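CYCLIN domain-containing protein (Chaetomium thermophilum, PDB 6Z3U) acts as the cyclin H subunit of the CDK-activating kinase complex, activating the CDK7 kinase together with MAT1. Local coordinates at the interface of chains A and B and the interface of chains A and C. Coordinates in Å, arbitrary orientation; residue numbers count along the deposited sequence, not the author numbering. Chains: chain A, CYCLIN domain-containing protein; chain B, Protein kinase domain-containing protein; chain C, RING-type domain-containing protein.

Contacts 1 and 2 lie about 31 Å apart, measured between the centres of their C-alpha atoms, and share no residue or secondary-structure element. Contact 1 uses helix 132-146 and the starts of helices 153-159 and 172-178 of chain A, in the first cyclin-like region, to hold the loop of the kinase just before its helix 136-148. Contact 2 uses helix 189-200, in the C-terminal cyclin region, against helix 43-55 of chain C. Chain A thus offers separate surfaces to its two partners and can bind both at once, as expected of the cyclin in a three-part CAK complex.

Contact 1: the interface of chains A and B. Residues chain A 141, 145, 151-153, 169, 172; chain B 131-134.
A:Lys145 reaches out from helix 132-146 with CG anti to its carbonyl carbon (chi1 -64°) and the rest of the chain straight, so that the ammonium arrives tip first at the backbone of the kinase loop 131-134. There NZ donates to B:Met134 O at 2.9 Å, on a lone pair in the carbonyl plane, and to B:Asp132 O at 3.0 Å, also in that plane. A:Glu172 comes in across the lysine, roughly at right angles, CG anti to the backbone N and the chain extended. Its OE1 takes the ammonium in a salt bridge through the syn lone pair, while OE2 accepts the N-H of B:Met134 at 2.7 Å with 155° at the hydrogen, the donor sitting above the carboxylate plane. One carboxylate therefore both positions the lysine and binds the loop, and the paired charges are likely to keep each other ionised. An alanine in place of A:Lys145 would probably leave the two loop carbonyls without their shared donor and A:Glu172 without its counter-charge, loosening the hold on the loop.

The side chain of B:Asp132 turns away from its carbonyl and points OD1 at the start of helix 153-159. A:Ser152 OG donates to B:Asp132 OD1 at 3.0 Å, nearly along its C-O axis. A:Ile153 N reaches the anti lone pair of B:Asp132 OD1 at 3.3 Å. The helix N-terminus would add to the stabilisation of this carboxylate. Between the two polar grips, A:Phe141 presents its ring edge to B:Asp132 O, CZ being 3.8 Å away, while A:Ile153 CD1 covers one face of the ring over its centre. A:Leu169 CD2 packs on B:Gly133 CA at 3.9 Å.

This lysine-glutamate pair is a hallmark of cyclins. It fastens the backbone leading into kinase helix 136-148, the C-helix, which corresponds to the PSTAIRE helix of other CDKs, and so probably contributes to setting that helix for activity.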
ATOM      1  N   PHE A 141       3.498 -15.648   2.134  1.00 37.47           N
ATOM      2  CA  PHE A 141       2.154 -15.456   2.667  1.00 35.72           C
ATOM      3  C   PHE A 141       1.899 -13.992   3.000  1.00 30.06           C
ATOM      4  O   PHE A 141       0.843 -13.443   2.667  1.00 33.93           O
ATOM      5  CB  PHE A 141       1.953 -16.329   3.904  1.00 39.81           C
ATOM      6  CG  PHE A 141       0.573 -16.242   4.488  1.00 34.98           C
ATOM      7  CD1 PHE A 141      -0.512 -16.780   3.817  1.00 40.65           C
ATOM      8  CD2 PHE A 141       0.363 -15.631   5.711  1.00 32.19           C
ATOM      9  CE1 PHE A 141      -1.781 -16.704   4.352  1.00 36.52           C
ATOM     10  CE2 PHE A 141      -0.902 -15.555   6.253  1.00 35.54           C
ATOM     11  CZ  PHE A 141      -1.976 -16.092   5.572  1.00 36.73           C
ATOM     12  N   LYS A 145      -0.685 -10.643   1.300  1.00 39.53           N
ATOM     13  CA  LYS A 145      -1.470  -9.656   2.029  1.00 28.41           C
ATOM     14  C   LYS A 145      -1.029  -8.242   1.677  1.00 30.45           C
ATOM     15  O   LYS A 145      -1.861  -7.361   1.425  1.00 31.09           O
ATOM     16  CB  LYS A 145      -1.340  -9.906   3.532  1.00 35.10           C
ATOM     17  CG  LYS A 145      -1.903 -11.243   3.991  1.00 30.78           C
ATOM     18  CD  LYS A 145      -1.847 -11.377   5.506  1.00 36.49           C
ATOM     19  CE  LYS A 145      -2.707 -12.532   5.988  1.00 43.03           C
ATOM     20  NZ  LYS A 145      -2.636 -12.709   7.466  1.00 45.67           N
ATOM     21  N   PRO A 151      -5.385 -14.724   1.285  1.00 47.62           N
ATOM     22  CA  PRO A 151      -5.885 -16.096   1.176  1.00 50.92           C
ATOM     23  C   PRO A 151      -6.066 -16.732   2.547  1.00 39.82           C
ATOM     24  O   PRO A 151      -5.596 -16.230   3.569  1.00 40.27           O
ATOM     25  CB  PRO A 151      -4.785 -16.803   0.380  1.00 39.70           C
ATOM     26  CG  PRO A 151      -3.538 -16.077   0.772  1.00 32.61           C
ATOM     27  CD  PRO A 151      -3.941 -14.638   0.991  1.00 45.78           C
ATOM     28  N   SER A 152      -6.761 -17.865   2.548  1.00 40.05           N
ATOM     29  CA  SER A 152      -6.927 -18.648   3.764  1.00 53.33           C
ATOM     30  C   SER A 152      -5.646 -19.427   4.028  1.00 43.62           C
ATOM     31  O   SER A 152      -5.103 -20.069   3.123  1.00 49.98           O
ATOM     32  CB  SER A 152      -8.119 -19.595   3.639  1.00 56.04           C
ATOM     33  OG  SER A 152      -8.371 -20.264   4.865  1.00 57.63           O
ATOM     34  N   ILE A 153      -5.164 -19.374   5.270  1.00 45.70           N
ATOM     35  CA  ILE A 153      -3.896 -20.021   5.591  1.00 44.67           C
ATOM     36  C   ILE A 153      -3.959 -21.508   5.279  1.00 52.67           C
ATOM     37  O   ILE A 153      -2.951 -22.111   4.888  1.00 60.83           O
ATOM     38  CB  ILE A 153      -3.524 -19.761   7.064  1.00 46.29           C
ATOM     39  CG1 ILE A 153      -2.107 -20.261   7.362  1.00 40.35           C
ATOM     40  CG2 ILE A 153      -4.522 -20.431   7.996  1.00 52.06           C
ATOM     41  CD1 ILE A 153      -1.026 -19.592   6.537  1.00 37.79           C
ATOM     42  N   LEU A 169       1.976 -19.262  10.347  1.00 39.39           N
ATOM     43  CA  LEU A 169       1.482 -18.083  11.048  1.00 37.99           C
ATOM     44  C   LEU A 169       2.433 -17.640  12.152  1.00 39.26           C
ATOM     45  O   LEU A 169       2.510 -16.445  12.462  1.00 36.99           O
ATOM     46  CB  LEU A 169       0.101 -18.366  11.638  1.00 38.38           C
ATOM     47  CG  LEU A 169      -1.009 -18.721  10.650  1.00 38.18           C
ATOM     48  CD1 LEU A 169      -2.289 -19.039  11.401  1.00 45.49           C
ATOM     49  CD2 LEU A 169      -1.236 -17.597   9.659  1.00 41.82           C
ATOM     50  N   GLU A 172       4.548 -14.795  11.024  1.00 41.57           N
ATOM     51  CA  GLU A 172       3.953 -13.653  10.335  1.00 35.92           C
ATOM     52  C   GLU A 172       4.271 -12.347  11.058  1.00 38.40           C
ATOM     53  O   GLU A 172       4.847 -11.423  10.473  1.00 36.48           O
ATOM     54  CB  GLU A 172       2.440 -13.840  10.205  1.00 33.22           C
ATOM     55  CG  GLU A 172       1.786 -12.823   9.276  1.00 38.03           C
ATOM     56  CD  GLU A 172       0.270 -12.904   9.267  1.00 49.02           C
ATOM     57  OE1 GLU A 172      -0.333 -12.632   8.206  1.00 49.01           O
ATOM     58  OE2 GLU A 172      -0.321 -13.233  10.317  1.00 50.77           O
TER
ATOM     59  N   LYS B 131      -8.659 -16.565  12.400  1.00 78.82           N
ATOM     60  CA  LYS B 131      -7.855 -17.774  12.315  1.00 73.56           C
ATOM     61  C   LYS B 131      -6.870 -17.765  11.151  1.00 63.04           C
ATOM     62  O   LYS B 131      -6.137 -18.743  10.977  1.00 64.66           O
ATOM     63  CB  LYS B 131      -8.767 -19.005  12.179  1.00 77.89           C
ATOM     64  CG  LYS B 131      -9.953 -19.042  13.142  1.00 75.96           C
ATOM     65  CD  LYS B 131     -10.389 -20.474  13.439  1.00 77.69           C
ATOM     66  CE  LYS B 131      -9.589 -21.040  14.610  1.00 76.14           C
ATOM     67  NZ  LYS B 131      -9.787 -22.501  14.827  1.00 62.58           N
ATOM     68  N   ASP B 132      -6.827 -16.694  10.355  1.00 64.50           N
ATOM     69  CA  ASP B 132      -5.937 -16.608   9.202  1.00 57.76           C
ATOM     70  C   ASP B 132      -4.791 -15.621   9.415  1.00 53.20           C
ATOM     71  O   ASP B 132      -4.279 -15.042   8.454  1.00 42.57           O
ATOM     72  CB  ASP B 132      -6.733 -16.229   7.954  1.00 60.08           C
ATOM     73  CG  ASP B 132      -7.879 -17.181   7.685  1.00 60.57           C
ATOM     74  OD1 ASP B 132      -7.771 -17.995   6.746  1.00 55.88           O
ATOM     75  OD2 ASP B 132      -8.880 -17.131   8.431  1.00 70.50           O
ATOM     76  N   GLY B 133      -4.371 -15.422  10.662  1.00 56.53           N
ATOM     77  CA  GLY B 133      -3.249 -14.539  10.921  1.00 49.19           C
ATOM     78  C   GLY B 133      -3.668 -13.081  11.026  1.00 58.44           C
ATOM     79  O   GLY B 133      -4.770 -12.753  11.468  1.00 63.89           O
ATOM     80  N   MET B 134      -2.759 -12.197  10.616  1.00 53.86           N
ATOM     81  CA  MET B 134      -3.005 -10.763  10.712  1.00 50.28           C
ATOM     82  C   MET B 134      -4.212 -10.366   9.869  1.00 42.44           C
ATOM     83  O   MET B 134      -4.336 -10.768   8.708  1.00 45.76           O
ATOM     84  CB  MET B 134      -1.766  -9.986  10.260  1.00 42.59           C
ATOM     85  CG  MET B 134      -1.846  -8.492  10.547  1.00 39.32           C
ATOM     86  SD  MET B 134      -0.306  -7.582  10.295  1.00 50.56           S
ATOM     87  CE  MET B 134       0.893  -8.637  11.113  1.00 35.89           C
TER

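Contact 2: the interface of chains A and C. Residues chain A 187, 190-191, 193-195, 197; chain C 46-47, 50-51, 53-54.
With CG anti to the backbone N (chi1 -162°) and a bend at chi3 of -66°, A:Arg190 lays its aliphatic part along helix 43-55 of chain C and turns its guanidinium towards C:Glu53. The glutamate starts with CG anti to its carbonyl carbon and runs out extended to meet it. On the same helix C:Tyr46 has CG anti to the backbone N (chi1 173°), which sends its ring past the CD and NE of A:Arg190, CE1 leading, towards A:Arg193.

The charged pair joins A:Arg190 NH1 to C:Glu53 OE1 at 3.2 Å, a salt bridge and hydrogen bond. The oxygen uses its syn lone pair and lies in the guanidinium plane, at the edge, yet the carboxylate itself stands nearly perpendicular to that plane, so the groups do not form a flat two-pronged pair; OE1 makes the bond, with OE2 also near NH1. Further back, A:Arg190 CG packs on C:Ala50 CB at 3.8 Å and CD approaches C:Tyr46 CE1 at 4.1 Å; guanidinium and ring planes are almost at right angles. The ring then reaches A:Arg193 with its tip, the phenol OH lying beside the CD methylene at 3.3 Å, a contact with the aliphatic chain.

Small residues let the backbones come together between these longer chains. C:Ala50 CB sits 3.6 Å from A:Gly194 CA, and A:Ala191 CB touches C:Ala54 CA at the same distance of 3.6 Å. C:Met51, bent at chi2 and chi3, brings SD to 3.4 Å from A:Gly194 O. Past them the tip of A:Met197, CE, faces the CG2 branch of C:Ile47.

The site is a helix-to-helix interface of alanine and glycine flanked by a salt bridge and a tyrosine. It anchors the MAT1-type chain C to cyclin H, one of the attachments by which that subunit is held in the complex.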
ATOM      1  N   HIS A 187       8.151  -1.612  -7.115  1.00 45.17           N
ATOM      2  CA  HIS A 187       8.747  -2.504  -8.094  1.00 49.46           C
ATOM      3  C   HIS A 187       8.862  -1.828  -9.453  1.00 51.42           C
ATOM      4  O   HIS A 187       8.126  -0.883  -9.755  1.00 44.10           O
ATOM      5  CB  HIS A 187       7.913  -3.784  -8.227  1.00 49.17           C
ATOM      6  CG  HIS A 187       7.726  -4.513  -6.935  1.00 45.97           C
ATOM      7  ND1 HIS A 187       8.783  -5.001  -6.198  1.00 41.22           N
ATOM      8  CD2 HIS A 187       6.606  -4.836  -6.247  1.00 44.76           C
ATOM      9  CE1 HIS A 187       8.323  -5.591  -5.109  1.00 42.96           C
ATOM     10  NE2 HIS A 187       7.005  -5.507  -5.116  1.00 54.96           N
ATOM     11  N   ARG A 190       5.835  -2.245 -13.568  1.00 53.23           N
ATOM     12  CA  ARG A 190       4.964  -1.261 -14.202  1.00 54.29           C
ATOM     13  C   ARG A 190       5.765  -0.109 -14.794  1.00 52.44           C
ATOM     14  O   ARG A 190       5.363   0.464 -15.812  1.00 53.86           O
ATOM     15  CB  ARG A 190       3.944  -0.737 -13.195  1.00 52.44           C
ATOM     16  CG  ARG A 190       2.753  -0.048 -13.831  1.00 47.05           C
ATOM     17  CD  ARG A 190       1.747   0.388 -12.780  1.00 45.06           C
ATOM     18  NE  ARG A 190       1.130  -0.750 -12.103  1.00 44.03           N
ATOM     19  CZ  ARG A 190       1.553  -1.269 -10.952  1.00 45.23           C
ATOM     20  NH1 ARG A 190       2.607  -0.761 -10.325  1.00 43.54           N
ATOM     21  NH2 ARG A 190       0.916  -2.307 -10.426  1.00 53.06           N
ATOM     22  N   ALA A 191       6.888   0.249 -14.167  1.00 52.06           N
ATOM     23  CA  ALA A 191       7.766   1.260 -14.744  1.00 52.25           C
ATOM     24  C   ALA A 191       8.261   0.848 -16.125  1.00 58.32           C
ATOM     25  O   ALA A 191       8.438   1.702 -17.001  1.00 61.59           O
ATOM     26  CB  ALA A 191       8.949   1.514 -13.810  1.00 49.19           C
ATOM     27  N   ARG A 193       6.676  -1.061 -18.464  1.00 63.73           N
ATOM     28  CA  ARG A 193       5.628  -0.859 -19.457  1.00 57.82           C
ATOM     29  C   ARG A 193       5.389   0.623 -19.705  1.00 63.61           C
ATOM     30  O   ARG A 193       4.980   1.011 -20.805  1.00 71.00           O
ATOM     31  CB  ARG A 193       4.344  -1.553 -19.005  1.00 56.54           C
ATOM     32  CG  ARG A 193       3.285  -1.673 -20.086  1.00 54.06           C
ATOM     33  CD  ARG A 193       2.345  -2.836 -19.803  1.00 65.48           C
ATOM     34  NE  ARG A 193       2.877  -4.099 -20.311  1.00 61.23           N
ATOM     35  CZ  ARG A 193       2.344  -5.293 -20.063  1.00 66.74           C
ATOM     36  NH1 ARG A 193       1.261  -5.398 -19.305  1.00 72.05           N
ATOM     37  NH2 ARG A 193       2.900  -6.385 -20.571  1.00 74.74           N
ATOM     38  N   GLY A 194       5.647   1.464 -18.701  1.00 70.79           N
ATOM     39  CA  GLY A 194       5.561   2.899 -18.910  1.00 61.40           C
ATOM     40  C   GLY A 194       6.671   3.420 -19.803  1.00 63.99           C
ATOM     41  O   GLY A 194       6.446   4.298 -20.641  1.00 64.38           O
ATOM     42  N   ALA A 195       7.881   2.881 -19.643  1.00 61.80           N
ATOM     43  CA  ALA A 195       9.001   3.316 -20.468  1.00 59.77           C
ATOM     44  C   ALA A 195       8.831   2.902 -21.924  1.00 62.94           C
ATOM     45  O   ALA A 195       9.309   3.602 -22.823  1.00 72.60           O
ATOM     46  CB  ALA A 195      10.309   2.752 -19.912  1.00 55.25           C
ATOM     47  N   MET A 197       6.005   2.811 -23.632  1.00 69.76           N
ATOM     48  CA  MET A 197       5.089   3.730 -24.298  1.00 62.17           C
ATOM     49  C   MET A 197       5.796   5.014 -24.714  1.00 72.97           C
ATOM     50  O   MET A 197       5.554   5.535 -25.810  1.00 77.57           O
ATOM     51  CB  MET A 197       3.890   4.026 -23.399  1.00 60.69           C
ATOM     52  CG  MET A 197       2.975   2.824 -23.226  1.00 59.77           C
ATOM     53  SD  MET A 197       1.588   3.096 -22.112  1.00 57.99           S
ATOM     54  CE  MET A 197       2.415   3.240 -20.531  1.00 55.60           C
TER
ATOM     55  N   TYR C  46      -3.904   4.101 -15.151  1.00 55.28           N
ATOM     56  CA  TYR C  46      -2.829   3.117 -15.262  1.00 53.02           C
ATOM     57  C   TYR C  46      -1.628   3.701 -15.999  1.00 47.62           C
ATOM     58  O   TYR C  46      -0.483   3.559 -15.555  1.00 47.26           O
ATOM     59  CB  TYR C  46      -3.336   1.858 -15.968  1.00 44.92           C
ATOM     60  CG  TYR C  46      -2.251   0.849 -16.282  1.00 45.92           C
ATOM     61  CD1 TYR C  46      -1.826  -0.059 -15.322  1.00 46.27           C
ATOM     62  CD2 TYR C  46      -1.659   0.797 -17.537  1.00 49.81           C
ATOM     63  CE1 TYR C  46      -0.840  -0.987 -15.599  1.00 44.85           C
ATOM     64  CE2 TYR C  46      -0.670  -0.129 -17.824  1.00 43.47           C
ATOM     65  CZ  TYR C  46      -0.265  -1.019 -16.850  1.00 45.26           C
ATOM     66  OH  TYR C  46       0.716  -1.947 -17.124  1.00 49.45           O
ATOM     67  N   ILE C  47      -1.871   4.347 -17.142  1.00 48.33           N
ATOM     68  CA  ILE C  47      -0.782   4.976 -17.883  1.00 45.03           C
ATOM     69  C   ILE C  47      -0.086   6.014 -17.012  1.00 51.42           C
ATOM     70  O   ILE C  47       1.148   6.093 -16.976  1.00 59.50           O
ATOM     71  CB  ILE C  47      -1.312   5.604 -19.187  1.00 47.06           C
ATOM     72  CG1 ILE C  47      -1.918   4.528 -20.093  1.00 53.75           C
ATOM     73  CG2 ILE C  47      -0.196   6.355 -19.903  1.00 49.10           C
ATOM     74  CD1 ILE C  47      -2.658   5.077 -21.301  1.00 49.70           C
ATOM     75  N   ALA C  50       2.098   4.154 -14.487  1.00 51.17           N
ATOM     76  CA  ALA C  50       3.334   3.609 -15.037  1.00 47.61           C
ATOM     77  C   ALA C  50       4.359   4.709 -15.290  1.00 44.40           C
ATOM     78  O   ALA C  50       5.533   4.573 -14.926  1.00 49.17           O
ATOM     79  CB  ALA C  50       3.038   2.845 -16.328  1.00 56.95           C
ATOM     80  N   MET C  51       3.930   5.810 -15.911  1.00 50.77           N
ATOM     81  CA  MET C  51       4.861   6.883 -16.250  1.00 53.82           C
ATOM     82  C   MET C  51       5.506   7.477 -15.003  1.00 51.93           C
ATOM     83  O   MET C  51       6.701   7.796 -15.007  1.00 51.60           O
ATOM     84  CB  MET C  51       4.132   7.966 -17.045  1.00 50.38           C
ATOM     85  CG  MET C  51       3.704   7.525 -18.436  1.00 53.30           C
ATOM     86  SD  MET C  51       5.096   7.266 -19.549  1.00 61.31           S
ATOM     87  CE  MET C  51       5.433   8.949 -20.063  1.00 61.71           C
ATOM     88  N   GLU C  53       6.088   5.934 -12.033  1.00 52.62           N
ATOM     89  CA  GLU C  53       7.063   4.990 -11.498  1.00 48.32           C
ATOM     90  C   GLU C  53       8.266   4.847 -12.418  1.00 50.91           C
ATOM     91  O   GLU C  53       9.363   4.518 -11.953  1.00 57.57           O
ATOM     92  CB  GLU C  53       6.390   3.638 -11.262  1.00 46.28           C
ATOM     93  CG  GLU C  53       5.286   3.696 -10.207  1.00 55.01           C
ATOM     94  CD  GLU C  53       4.513   2.398 -10.077  1.00 45.14           C
ATOM     95  OE1 GLU C  53       4.902   1.403 -10.723  1.00 62.54           O
ATOM     96  OE2 GLU C  53       3.509   2.378  -9.333  1.00 37.57           O
ATOM     97  N   ALA C  54       8.086   5.090 -13.720  1.00 60.58           N
ATOM     98  CA  ALA C  54       9.203   4.995 -14.654  1.00 57.02           C
ATOM     99  C   ALA C  54      10.199   6.133 -14.466  1.00 54.68           C
ATOM    100  O   ALA C  54      11.383   5.975 -14.782  1.00 50.49           O
ATOM    101  CB  ALA C  54       8.688   4.982 -16.093  1.00 49.19           C
TER